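Long-range contact in probable endonuclease 4 (Thermotoga maritima, PDB 4HNO), which probably cleaves phosphodiester bonds at apurinic or apyrimidinic sites in DNA during base excision repair, leaving a 3'-hydroxyl and a 5'-terminal sugar phosphate: residues Asn138-Val143 / Arg173-Ile178. Numbering follows the deposited sequence.
Sequences NTEGVV and RDRVAI
Val-142 O is gripped by two nitrogens of Arg-175: NE at 2.9 Å, from above the carbonyl plane, and NH1 at 3.1 Å, on a lone pair. The oxygen lies near the guanidinium plane, a side-on grip on one backbone acceptor. At the end of the group, NH1 donates to Thr-139 OG1 at 3.0 Å in a fairly straight bond (163°), while NH2 donates to Thr-139 O at 3.0 Å in a more bent one (134°), the oxygen lying out of the guanidinium plane. A turn at chi3 (62°) places NE within bonding distance of the Val-142 carbonyl. Gly-141 N and Glu-140 CA lie over one guanidinium face, toward its rim. Thr-139 OG1 also bonds Val-135 O in helix 121-136; Arg-175 NH2 bonds Leu-136 O at that helix's end and Gln-172 OE1. Val-143 CG1 rests on the Arg-175 carbonyl and meets Ala-177 CB at 4.1 Å, where parallel strands 143-147 and 176-181 of the TIM barrel begin. One buried cation thus gathers two backbone oxygens and one hydroxyl of the helix-to-strand loop, consistent with holding its path into strand 143-147; Glu-140 OE1, out of the guanidinium plane and forming no salt bridge, may add weak electrostatic support.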
loop_
_atom_site.group_PDB
_atom_site.type_symbol
_atom_site.label_atom_id
_atom_site.label_comp_id
_atom_site.label_asym_id
_atom_site.label_seq_id
_atom_site.Cartn_x
_atom_site.Cartn_y
_atom_site.Cartn_z
ATOM N N ASN A 138 16.457 -14.380 2.038
ATOM C CA ASN A 138 16.864 -14.626 3.411
ATOM C C ASN A 138 15.690 -14.596 4.386
ATOM O O ASN A 138 15.893 -14.524 5.591
ATOM C CB ASN A 138 17.963 -13.651 3.833
ATOM C CG ASN A 138 19.260 -13.966 3.165
ATOM O OD1 ASN A 138 19.915 -14.951 3.506
ATOM N ND2 ASN A 138 19.630 -13.171 2.188
ATOM N N THR A 139 14.472 -14.690 3.848
ATOM C CA THR A 139 13.255 -14.732 4.636
ATOM C C THR A 139 12.290 -15.702 3.948
ATOM O O THR A 139 12.523 -16.125 2.819
ATOM C CB THR A 139 12.587 -13.364 4.730
ATOM O OG1 THR A 139 12.251 -12.899 3.426
ATOM C CG2 THR A 139 13.453 -12.338 5.456
ATOM N N GLU A 140 11.191 -16.007 4.615
ATOM C CA GLU A 140 10.116 -16.798 4.009
ATOM C C GLU A 140 8.759 -16.197 4.285
ATOM O O GLU A 140 8.553 -15.494 5.256
ATOM C CB GLU A 140 10.127 -18.255 4.503
ATOM C CG GLU A 140 11.400 -19.010 4.180
ATOM C CD GLU A 140 11.671 -19.203 2.696
ATOM O OE1 GLU A 140 10.748 -19.074 1.859
ATOM O OE2 GLU A 140 12.831 -19.520 2.349
ATOM N N GLY A 141 7.827 -16.511 3.392
ATOM C CA GLY A 141 6.406 -16.371 3.630
ATOM C C GLY A 141 5.861 -15.041 3.144
ATOM O O GLY A 141 4.998 -14.946 2.281
ATOM N N VAL A 142 6.362 -13.967 3.731
ATOM C CA VAL A 142 5.826 -12.642 3.528
ATOM C C VAL A 142 6.007 -12.245 2.069
ATOM O O VAL A 142 7.064 -12.481 1.475
ATOM C CB VAL A 142 6.521 -11.630 4.473
ATOM C CG1 VAL A 142 6.067 -10.206 4.199
ATOM C CG2 VAL A 142 6.261 -11.990 5.923
ATOM N N VAL A 143 4.969 -11.630 1.520
ATOM C CA VAL A 143 4.963 -11.084 0.175
ATOM C C VAL A 143 5.174 -9.584 0.259
ATOM O O VAL A 143 4.504 -8.907 1.034
ATOM C CB VAL A 143 3.609 -11.412 -0.495
ATOM C CG1 VAL A 143 3.439 -10.686 -1.827
ATOM C CG2 VAL A 143 3.467 -12.929 -0.683
ATOM N N ARG A 173 9.705 -13.924 -7.569
ATOM C CA ARG A 173 8.667 -13.043 -8.049
ATOM C C ARG A 173 7.286 -13.425 -7.523
ATOM O O ARG A 173 6.401 -12.552 -7.476
ATOM C CB ARG A 173 8.701 -12.905 -9.548
ATOM C CG ARG A 173 8.504 -14.146 -10.275
ATOM C CD ARG A 173 8.664 -13.919 -11.761
ATOM N NE ARG A 173 8.527 -15.196 -12.431
ATOM C CZ ARG A 173 9.523 -16.039 -12.672
ATOM N NH1 ARG A 173 10.769 -15.756 -12.332
ATOM N NH2 ARG A 173 9.266 -17.191 -13.257
ATOM N N ASP A 174 7.067 -14.657 -7.082
ATOM C CA ASP A 174 5.789 -14.983 -6.470
ATOM C C ASP A 174 5.604 -14.284 -5.115
ATOM O O ASP A 174 4.486 -14.200 -4.598
ATOM C CB ASP A 174 5.617 -16.501 -6.268
ATOM C CG ASP A 174 5.491 -17.280 -7.556
ATOM O OD1 ASP A 174 5.322 -16.664 -8.615
ATOM O OD2 ASP A 174 5.534 -18.524 -7.509
ATOM N N ARG A 175 6.696 -13.777 -4.542
ATOM C CA ARG A 175 6.635 -13.004 -3.309
ATOM C C ARG A 175 6.760 -11.507 -3.561
ATOM O O ARG A 175 7.050 -10.754 -2.640
ATOM C CB ARG A 175 7.656 -13.511 -2.310
ATOM C CG ARG A 175 7.294 -14.883 -1.763
ATOM C CD ARG A 175 8.385 -15.456 -0.895
ATOM N NE ARG A 175 8.603 -14.615 0.271
ATOM C CZ ARG A 175 9.750 -14.517 0.931
ATOM N NH1 ARG A 175 9.807 -13.736 1.996
ATOM N NH2 ARG A 175 10.816 -15.199 0.540
ATOM N N VAL A 176 6.423 -11.083 -4.782
ATOM C CA VAL A 176 6.293 -9.662 -5.095
ATOM C C VAL A 176 4.923 -9.479 -5.738
ATOM O O VAL A 176 4.589 -10.141 -6.734
ATOM C CB VAL A 176 7.391 -9.186 -6.041
ATOM C CG1 VAL A 176 7.223 -7.701 -6.358
ATOM C CG2 VAL A 176 8.760 -9.440 -5.443
ATOM N N ALA A 177 4.144 -8.554 -5.205
ATOM C CA ALA A 177 2.851 -8.222 -5.787
ATOM C C ALA A 177 2.693 -6.698 -5.739
ATOM O O ALA A 177 3.699 -6.002 -5.576
ATOM C CB ALA A 177 1.723 -9.025 -5.141
ATOM N N ILE A 178 1.486 -6.187 -5.938
ATOM C CA ILE A 178 1.286 -4.788 -6.248
ATOM C C ILE A 178 0.203 -4.173 -5.370
ATOM O O ILE A 178 -0.834 -4.784 -5.089
ATOM C CB ILE A 178 0.900 -4.663 -7.755
ATOM C CG1 ILE A 178 1.956 -5.287 -8.675
ATOM C CG2 ILE A 178 0.567 -3.233 -8.157
ATOM C CD1 ILE A 178 3.282 -4.596 -8.647
#